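Local coordinates for protein luciferase-like monooxygenase (Streptomyces bottropensis, PDB 4US5) that probably acts as a flavin-dependent monooxygenase of the bacterial luciferase family, inserting oxygen from molecular oxygen into a substrate, at residues B[40-45]-B[167-172]; B[190-193]-B[198-201]; B[277-280]-B[284-287]. One frame throughout, in Å; residues are numbered along the deposited sequence.

Interaction 1: residues B[40-45]-B[167-172]. With EPE (4-(2-hydroxyethyl)-1-piperazine ethanesulfonic acid), chain S.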
loop_
_atom_site.group_PDB
_atom_site.type_symbol
_atom_site.label_atom_id
_atom_site.label_comp_id
_atom_site.label_asym_id
_atom_site.label_seq_id
_atom_site.Cartn_x
_atom_site.Cartn_y
_atom_site.Cartn_z
ATOM N N TYR B 40 -2.981 -22.676 6.884
ATOM C CA TYR B 40 -3.584 -21.597 7.685
ATOM C C TYR B 40 -4.660 -20.874 6.869
ATOM O O TYR B 40 -4.563 -20.764 5.635
ATOM C CB TYR B 40 -2.486 -20.637 8.203
ATOM C CG TYR B 40 -1.650 -21.188 9.349
ATOM C CD1 TYR B 40 -0.687 -22.144 9.146
ATOM C CD2 TYR B 40 -1.783 -20.666 10.639
ATOM C CE1 TYR B 40 0.082 -22.629 10.207
ATOM C CE2 TYR B 40 -1.032 -21.130 11.706
ATOM C CZ TYR B 40 -0.110 -22.114 11.498
ATOM O OH TYR B 40 0.640 -22.599 12.524
ATOM N N GLU B 41 -5.680 -20.370 7.540
ATOM C CA GLU B 41 -6.831 -19.743 6.881
ATOM C C GLU B 41 -6.548 -18.350 6.339
ATOM O O GLU B 41 -6.923 -18.039 5.206
ATOM C CB GLU B 41 -8.041 -19.624 7.819
ATOM C CG GLU B 41 -8.511 -20.919 8.391
ATOM C CD GLU B 41 -9.011 -21.900 7.357
ATOM O OE1 GLU B 41 -9.643 -21.447 6.348
ATOM O OE2 GLU B 41 -8.684 -23.099 7.535
ATOM N N ARG B 42 -5.934 -17.498 7.176
ATOM C CA ARG B 42 -5.642 -16.101 6.819
ATOM C C ARG B 42 -4.348 -15.639 7.468
ATOM O O ARG B 42 -3.906 -16.188 8.481
ATOM C CB ARG B 42 -6.788 -15.146 7.169
ATOM C CG ARG B 42 -7.029 -14.899 8.666
ATOM C CD ARG B 42 -8.421 -14.351 8.944
ATOM N NE ARG B 42 -9.471 -15.368 8.802
ATOM C CZ ARG B 42 -10.529 -15.277 7.985
ATOM N NH1 ARG B 42 -10.688 -14.247 7.154
ATOM N NH2 ARG B 42 -11.436 -16.242 7.984
ATOM N N PHE B 43 -3.769 -14.609 6.881
ATOM C CA PHE B 43 -2.534 -14.016 7.355
ATOM C C PHE B 43 -2.832 -12.525 7.483
ATOM O O PHE B 43 -3.081 -11.846 6.477
ATOM C CB PHE B 43 -1.426 -14.254 6.342
ATOM C CG PHE B 43 -0.046 -13.834 6.835
ATOM C CD1 PHE B 43 0.356 -12.505 6.779
ATOM C CD2 PHE B 43 0.816 -14.757 7.373
ATOM C CE1 PHE B 43 1.588 -12.129 7.237
ATOM C CE2 PHE B 43 2.057 -14.385 7.815
ATOM C CZ PHE B 43 2.448 -13.068 7.739
ATOM N N TRP B 44 -2.837 -12.024 8.709
ATOM C CA TRP B 44 -3.088 -10.632 8.937
ATOM C C TRP B 44 -1.830 -9.890 9.308
ATOM O O TRP B 44 -0.984 -10.414 10.037
ATOM C CB TRP B 44 -4.108 -10.477 10.063
ATOM C CG TRP B 44 -5.506 -10.716 9.675
ATOM C CD1 TRP B 44 -5.988 -11.004 8.430
ATOM C CD2 TRP B 44 -6.623 -10.739 10.551
ATOM N NE1 TRP B 44 -7.341 -11.155 8.473
ATOM C CE2 TRP B 44 -7.773 -10.975 9.762
ATOM C CE3 TRP B 44 -6.777 -10.542 11.928
ATOM C CZ2 TRP B 44 -9.041 -11.096 10.299
ATOM C CZ3 TRP B 44 -8.058 -10.642 12.467
ATOM C CH2 TRP B 44 -9.170 -10.881 11.654
ATOM N N VAL B 45 -1.743 -8.643 8.877
ATOM C CA VAL B 45 -0.618 -7.771 9.199
ATOM C C VAL B 45 -1.142 -6.621 10.081
ATOM O O VAL B 45 -2.091 -5.925 9.681
ATOM C CB VAL B 45 0.026 -7.200 7.934
ATOM C CG1 VAL B 45 1.235 -6.304 8.271
ATOM C CG2 VAL B 45 0.458 -8.317 7.003
ATOM N N ALA B 167 -13.313 -8.351 2.836
ATOM C CA ALA B 167 -14.106 -8.753 3.984
ATOM C C ALA B 167 -13.754 -7.891 5.207
ATOM O O ALA B 167 -12.620 -7.928 5.706
ATOM C CB ALA B 167 -13.867 -10.224 4.285
ATOM N N LEU B 168 -14.756 -7.189 5.733
ATOM C CA LEU B 168 -14.592 -6.336 6.914
ATOM C C LEU B 168 -14.566 -7.150 8.206
ATOM O O LEU B 168 -15.503 -7.933 8.479
ATOM C CB LEU B 168 -15.753 -5.358 7.023
ATOM C CG LEU B 168 -15.650 -4.010 6.311
ATOM C CD1 LEU B 168 -16.895 -3.171 6.578
ATOM C CD2 LEU B 168 -14.397 -3.217 6.723
ATOM N N TRP B 169 -13.559 -6.923 9.039
ATOM C CA TRP B 169 -13.446 -7.532 10.360
ATOM C C TRP B 169 -13.179 -6.449 11.396
ATOM O O TRP B 169 -12.447 -5.478 11.127
ATOM C CB TRP B 169 -12.279 -8.541 10.421
ATOM C CG TRP B 169 -12.555 -9.857 9.799
ATOM C CD1 TRP B 169 -12.585 -10.131 8.450
ATOM C CD2 TRP B 169 -12.838 -11.094 10.455
ATOM N NE1 TRP B 169 -12.868 -11.430 8.240
ATOM C CE2 TRP B 169 -13.009 -12.062 9.452
ATOM C CE3 TRP B 169 -13.003 -11.474 11.790
ATOM C CZ2 TRP B 169 -13.322 -13.369 9.737
ATOM C CZ3 TRP B 169 -13.270 -12.782 12.064
ATOM C CH2 TRP B 169 -13.461 -13.715 11.045
ATOM N N LEU B 170 -13.722 -6.619 12.595
ATOM C CA LEU B 170 -13.398 -5.723 13.701
ATOM C C LEU B 170 -12.524 -6.464 14.690
ATOM O O LEU B 170 -12.855 -7.575 15.123
ATOM C CB LEU B 170 -14.654 -5.231 14.406
ATOM C CG LEU B 170 -14.415 -4.253 15.538
ATOM C CD1 LEU B 170 -13.618 -3.044 15.052
ATOM C CD2 LEU B 170 -15.740 -3.772 16.123
ATOM N N LEU B 171 -11.405 -5.840 15.025
ATOM C CA LEU B 171 -10.497 -6.362 16.030
ATOM C C LEU B 171 -10.724 -5.586 17.286
ATOM O O LEU B 171 -10.787 -4.348 17.262
ATOM C CB LEU B 171 -9.033 -6.190 15.606
ATOM C CG LEU B 171 -8.514 -7.220 14.603
ATOM C CD1 LEU B 171 -9.153 -7.036 13.208
ATOM C CD2 LEU B 171 -7.017 -7.111 14.521
ATOM N N GLY B 172 -10.815 -6.296 18.398
ATOM C CA GLY B 172 -10.955 -5.606 19.706
ATOM C C GLY B 172 -10.227 -6.282 20.837
ATOM O O GLY B 172 -9.776 -7.454 20.725
HETATM N N1 EPE S . -15.748 -13.987 2.098
HETATM C C2 EPE S . -16.344 -12.956 1.232
HETATM C C3 EPE S . -17.373 -13.595 0.295
HETATM N N4 EPE S . -16.661 -14.633 -0.462
HETATM C C5 EPE S . -15.494 -15.333 0.103
HETATM C C6 EPE S . -15.586 -15.360 1.625
HETATM C C7 EPE S . -17.094 -15.008 -1.824
HETATM C C8 EPE S . -18.609 -14.986 -1.915
HETATM O O8 EPE S . -19.014 -13.670 -2.287
HETATM C C9 EPE S . -15.287 -13.539 3.436
HETATM C C10 EPE S . -14.530 -14.654 4.110
HETATM S S EPE S . -14.245 -14.324 5.726
HETATM O O1S EPE S . -15.490 -13.779 6.316
HETATM O O2S EPE S . -13.064 -13.308 5.859
HETATM O O3S EPE S . -13.985 -15.655 6.308
#
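W44 and W169 meet edge to face inside the TIM barrel of this luciferase-like protein, carried by strands 42-45 and 167-172, which are not neighbours in the sheet. The strand axes stay 12.0 Å apart and run at 60° to each other, so the contact is made wholly by side chains reaching into the barrel. The six-membered ring of W44 turns its CZ2-CH2 edge toward the five-membered ring of W169, with planes at 71° and CZ2 of W44 3.8 Å from CG of W169. Both indoles have CG anti to the carbonyl carbon (chi1 -78° in each), but they differ at chi2, and the different ring rotation helps turn an edge of W44 to a face of W169. Further along, W44 CZ3 rests on L171 CD1. R42 approaches W169 from the opposite direction and bends at chi3, so that W169 CZ2 lies over one face of the guanidinium, toward its rim, the two planes well tilted; the aliphatic CD of R42 sits above the W44 ring. The charge of R42 is shared with E309 and D106, both salt-bridged to it, and D106 also accepts the NE1 hydrogen bond of W44. I222 of strand 221-229 packs against R42 and both indoles. A HEPES molecule, probably from the crystallisation liquor, puts its sulfonate at the guanidinium edge: R42 NH2 donates to O3S, while O2S takes two bonds, from R42 NH1 at 2.9 Å and from W169 NE1 at 3.0 Å.

Interaction 2: residues B[190-193]-B[198-201]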
loop_
_atom_site.group_PDB
_atom_site.type_symbol
_atom_site.label_atom_id
_atom_site.label_comp_id
_atom_site.label_asym_id
_atom_site.label_seq_id
_atom_site.Cartn_x
_atom_site.Cartn_y
_atom_site.Cartn_z
ATOM N N TYR B 190 -10.974 -11.133 18.828
ATOM C CA TYR B 190 -10.619 -10.651 20.168
ATOM C C TYR B 190 -9.188 -10.956 20.528
ATOM O O TYR B 190 -8.759 -12.121 20.513
ATOM C CB TYR B 190 -11.521 -11.270 21.252
ATOM C CG TYR B 190 -11.312 -10.661 22.625
ATOM C CD1 TYR B 190 -11.967 -9.517 22.996
ATOM C CD2 TYR B 190 -10.449 -11.245 23.544
ATOM C CE1 TYR B 190 -11.776 -8.955 24.264
ATOM C CE2 TYR B 190 -10.245 -10.697 24.802
ATOM C CZ TYR B 190 -10.909 -9.523 25.144
ATOM O OH TYR B 190 -10.712 -8.970 26.390
ATOM N N ALA B 191 -8.470 -9.929 20.953
ATOM C CA ALA B 191 -7.078 -10.080 21.397
ATOM C C ALA B 191 -6.942 -10.535 22.849
ATOM O O ALA B 191 -6.682 -9.730 23.750
ATOM C CB ALA B 191 -6.295 -8.774 21.165
ATOM N N HIS B 192 -6.981 -11.841 23.039
ATOM C CA HIS B 192 -6.832 -12.429 24.349
ATOM C C HIS B 192 -5.493 -12.048 24.980
ATOM O O HIS B 192 -5.412 -11.789 26.203
ATOM C CB HIS B 192 -6.960 -13.929 24.259
ATOM C CG HIS B 192 -6.500 -14.625 25.480
ATOM N ND1 HIS B 192 -7.237 -14.657 26.643
ATOM C CD2 HIS B 192 -5.298 -15.170 25.779
ATOM C CE1 HIS B 192 -6.537 -15.271 27.581
ATOM N NE2 HIS B 192 -5.381 -15.646 27.060
ATOM N N PHE B 193 -4.457 -11.975 24.150
ATOM C CA PHE B 193 -3.124 -11.726 24.643
ATOM C C PHE B 193 -2.961 -10.295 25.125
ATOM O O PHE B 193 -1.992 -9.977 25.805
ATOM C CB PHE B 193 -2.068 -12.051 23.567
ATOM C CG PHE B 193 -2.101 -11.140 22.363
ATOM C CD1 PHE B 193 -3.002 -11.350 21.338
ATOM C CD2 PHE B 193 -1.183 -10.109 22.224
ATOM C CE1 PHE B 193 -3.019 -10.538 20.230
ATOM C CE2 PHE B 193 -1.204 -9.288 21.122
ATOM C CZ PHE B 193 -2.112 -9.511 20.108
ATOM N N PHE B 198 -10.794 -10.253 30.272
ATOM C CA PHE B 198 -12.164 -10.182 29.776
ATOM C C PHE B 198 -12.493 -11.074 28.582
ATOM O O PHE B 198 -13.545 -10.942 27.980
ATOM C CB PHE B 198 -12.495 -8.725 29.431
ATOM C CG PHE B 198 -12.427 -7.787 30.626
ATOM C CD1 PHE B 198 -13.219 -8.013 31.733
ATOM C CD2 PHE B 198 -11.644 -6.650 30.595
ATOM C CE1 PHE B 198 -13.184 -7.158 32.824
ATOM C CE2 PHE B 198 -11.609 -5.775 31.680
ATOM C CZ PHE B 198 -12.382 -6.038 32.799
ATOM N N THR B 199 -11.594 -11.992 28.245
ATOM C CA THR B 199 -11.792 -12.820 27.067
ATOM C C THR B 199 -13.123 -13.560 27.072
ATOM O O THR B 199 -13.896 -13.483 26.119
ATOM C CB THR B 199 -10.644 -13.843 26.937
ATOM O OG1 THR B 199 -9.390 -13.137 26.937
ATOM C CG2 THR B 199 -10.784 -14.650 25.644
ATOM N N ARG B 200 -13.393 -14.300 28.141
ATOM C CA ARG B 200 -14.629 -15.058 28.213
ATOM C C ARG B 200 -15.857 -14.161 28.102
ATOM O O ARG B 200 -16.766 -14.427 27.296
ATOM C CB ARG B 200 -14.663 -15.898 29.498
ATOM C CG ARG B 200 -15.950 -16.701 29.650
ATOM C CD ARG B 200 -15.918 -17.490 30.926
ATOM N NE ARG B 200 -15.012 -18.648 30.881
ATOM C CZ ARG B 200 -15.306 -19.824 30.349
ATOM N NH1 ARG B 200 -16.453 -20.028 29.734
ATOM N NH2 ARG B 200 -14.449 -20.809 30.420
ATOM N N GLU B 201 -15.884 -13.084 28.851
ATOM C CA GLU B 201 -17.033 -12.169 28.826
ATOM C C GLU B 201 -17.224 -11.539 27.459
ATOM O O GLU B 201 -18.358 -11.441 26.954
ATOM C CB GLU B 201 -16.910 -11.067 29.900
ATOM C CG GLU B 201 -18.070 -10.086 29.912
ATOM C CD GLU B 201 -17.934 -8.942 30.909
ATOM O OE1 GLU B 201 -16.994 -8.931 31.726
ATOM O OE2 GLU B 201 -18.793 -8.045 30.875
#
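H192 and T199 are joined by the one hydrogen bond between 190-193 and 198-201: ND1 of H192 lies 2.7 Å from OG1 of T199, which sits at the edge of the imidazole, near its plane. Either atom could be the donor. The other ring nitrogen of the histidine, NE2, is hydrogen-bonded to the carbonyl of P284, so both nitrogens are held, which should hold the ring's rotation. OG1 of T199 also makes a weak bond with the carbonyl of T195, and the same carbonyl is hydrogen-bonded to the OH of Y190.

This pairing spans the start of a beta-alpha-beta unit of the TIM barrel: the chain leaves the sheet at the end of strand 188-191, passes through an inverse gamma turn centred on A191, and helix 199-209 begins with F198 at its N-cap position.

The remaining contacts are van der Waals packing. The Y190 ring lies obliquely against the first turn of the helix, with CE2 3.4 Å from T199 OG1 and 3.5 Å from T199 CA. Its OH passes close to F198, 3.5 Å from CB. A202 and M203, further along the helix, also touch this ring. An alanine at Y190 is likely to open a gap beside T199 and leave the T195 carbonyl without its phenolic partner. The methyl CG2 of T199 comes 3.7 Å from H192 ND1.

Interaction 3: residues B[277-280]-B[284-287]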
loop_
_atom_site.group_PDB
_atom_site.type_symbol
_atom_site.label_atom_id
_atom_site.label_comp_id
_atom_site.label_asym_id
_atom_site.label_seq_id
_atom_site.Cartn_x
_atom_site.Cartn_y
_atom_site.Cartn_z
ATOM N N ALA B 277 4.672 -13.418 35.328
ATOM C CA ALA B 277 4.515 -14.374 36.442
ATOM C C ALA B 277 3.596 -13.808 37.528
ATOM O O ALA B 277 2.996 -14.555 38.272
ATOM C CB ALA B 277 5.873 -14.715 37.036
ATOM N N GLU B 278 3.532 -12.483 37.630
ATOM C CA GLU B 278 2.893 -11.788 38.763
ATOM C C GLU B 278 1.402 -11.533 38.499
ATOM O O GLU B 278 0.722 -10.938 39.330
ATOM C CB GLU B 278 3.622 -10.437 39.068
ATOM C CG GLU B 278 5.085 -10.588 39.514
ATOM C CD GLU B 278 5.999 -9.387 39.178
ATOM O OE1 GLU B 278 5.484 -8.321 38.774
ATOM O OE2 GLU B 278 7.257 -9.521 39.313
ATOM N N GLU B 279 0.893 -11.960 37.339
ATOM C CA GLU B 279 -0.495 -11.728 37.011
ATOM C C GLU B 279 -1.157 -13.082 36.847
ATOM O O GLU B 279 -0.481 -14.094 36.698
ATOM C CB GLU B 279 -0.634 -10.877 35.743
ATOM C CG GLU B 279 0.051 -11.504 34.537
ATOM C CD GLU B 279 -0.109 -10.687 33.262
ATOM O OE1 GLU B 279 -0.575 -9.534 33.328
ATOM O OE2 GLU B 279 0.229 -11.220 32.183
ATOM N N SER B 280 -2.479 -13.088 36.939
ATOM C CA SER B 280 -3.232 -14.321 36.874
ATOM C C SER B 280 -4.622 -14.118 36.267
ATOM O O SER B 280 -5.374 -13.251 36.669
ATOM C CB SER B 280 -3.364 -14.917 38.287
ATOM O OG SER B 280 -3.235 -16.317 38.242
ATOM N N PRO B 284 -3.823 -18.499 30.475
ATOM C CA PRO B 284 -2.556 -17.752 30.453
ATOM C C PRO B 284 -2.596 -16.652 29.383
ATOM O O PRO B 284 -3.129 -16.880 28.296
ATOM C CB PRO B 284 -1.508 -18.826 30.119
ATOM C CG PRO B 284 -2.260 -20.006 29.620
ATOM C CD PRO B 284 -3.665 -19.910 30.111
ATOM N N ARG B 285 -1.983 -15.516 29.657
ATOM C CA ARG B 285 -1.945 -14.446 28.677
ATOM C C ARG B 285 -1.280 -14.923 27.366
ATOM O O ARG B 285 -1.775 -14.659 26.255
ATOM C CB ARG B 285 -1.183 -13.245 29.202
ATOM C CG ARG B 285 -1.198 -12.073 28.215
ATOM C CD ARG B 285 -0.217 -11.004 28.575
ATOM N NE ARG B 285 -0.662 -10.248 29.751
ATOM C CZ ARG B 285 -1.521 -9.241 29.711
ATOM N NH1 ARG B 285 -2.068 -8.866 28.584
ATOM N NH2 ARG B 285 -1.857 -8.632 30.826
ATOM N N TYR B 286 -0.149 -15.589 27.528
ATOM C CA TYR B 286 0.608 -16.151 26.428
ATOM C C TYR B 286 0.664 -17.665 26.625
ATOM O O TYR B 286 0.959 -18.158 27.725
ATOM C CB TYR B 286 2.034 -15.592 26.427
ATOM C CG TYR B 286 2.121 -14.085 26.374
ATOM C CD1 TYR B 286 1.210 -13.326 25.662
ATOM C CD2 TYR B 286 3.154 -13.416 27.025
ATOM C CE1 TYR B 286 1.330 -11.953 25.592
ATOM C CE2 TYR B 286 3.277 -12.034 26.956
ATOM C CZ TYR B 286 2.364 -11.313 26.262
ATOM O OH TYR B 286 2.460 -9.961 26.180
ATOM N N VAL B 287 0.364 -18.401 25.564
ATOM C CA VAL B 287 0.256 -19.850 25.631
ATOM C C VAL B 287 1.545 -20.480 25.193
ATOM O O VAL B 287 1.978 -20.296 24.042
ATOM C CB VAL B 287 -0.911 -20.327 24.775
ATOM C CG1 VAL B 287 -0.990 -21.851 24.736
ATOM C CG2 VAL B 287 -2.201 -19.740 25.314
#
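The backbones of 277-280 and 284-287 stay apart, the first an irregular run in the loop after helix 261-268 and the second leading into strand 286-289, so that only side chains cross the gap. E279 and R285 bridge it with a bidentate salt bridge at the surface of the TIM barrel, just ahead of strand 286-289. Its grip is side-on: R285 offers NE and NH2, one to each carboxylate oxygen. NE donates to OE2 of E279 over 2.8 Å and NH2 to OE1 of E279 over 3.0 Å, both nearly straight, at 171° and 176°. Each oxygen is met on its syn side. The two flat groups are nearly coplanar, tilted by 24°, and both oxygens lie close to the guanidinium plane.

The torsions explain the fit. E279 has CG between its backbone N and carbonyl carbon and is extended beyond it, which carries the carboxylate toward the arginine. R285 instead runs out straight as far as CD and then bends at chi3, turning its NE edge to the glutamate. With two bonds to the carboxylate, the guanidinium has little freedom to rotate, and the paired charges probably offset each other in this partly exposed setting.

The third guanidinium nitrogen faces another part of the chain: NH1 is hydrogen-bonded to the carbonyls of F193 and I194, so R285 ties the loop after strand 188-191 to the one before strand 286-289. Next to it, the Y286 ring stacks with H243 and also meets H247 at an angle. R285 CD lies over one face of Y286, offset toward the rim, 3.4 Å above the ring plane.

In the fold
All three interactions belong to one TIM barrel, but at different depths. Interaction 1 lies inside it, its centre about 7 Å from the centre of the chain, and combines indole packing with buried charge across non-adjacent strands. Interaction 2, also buried but farther out, links a strand end to the following helix through a side-chain hydrogen bond and packing. Interaction 3 is a surface salt bridge between loop residues. Interactions 1 and 2 meet through adjacent strands, with G172 O 2.8 Å from A191 N. Interactions 2 and 3 touch more extensively: H192 reaches P284, and F193 reaches R285. Interactions 1 and 3 do not touch, their nearest atoms being about 11 Å apart.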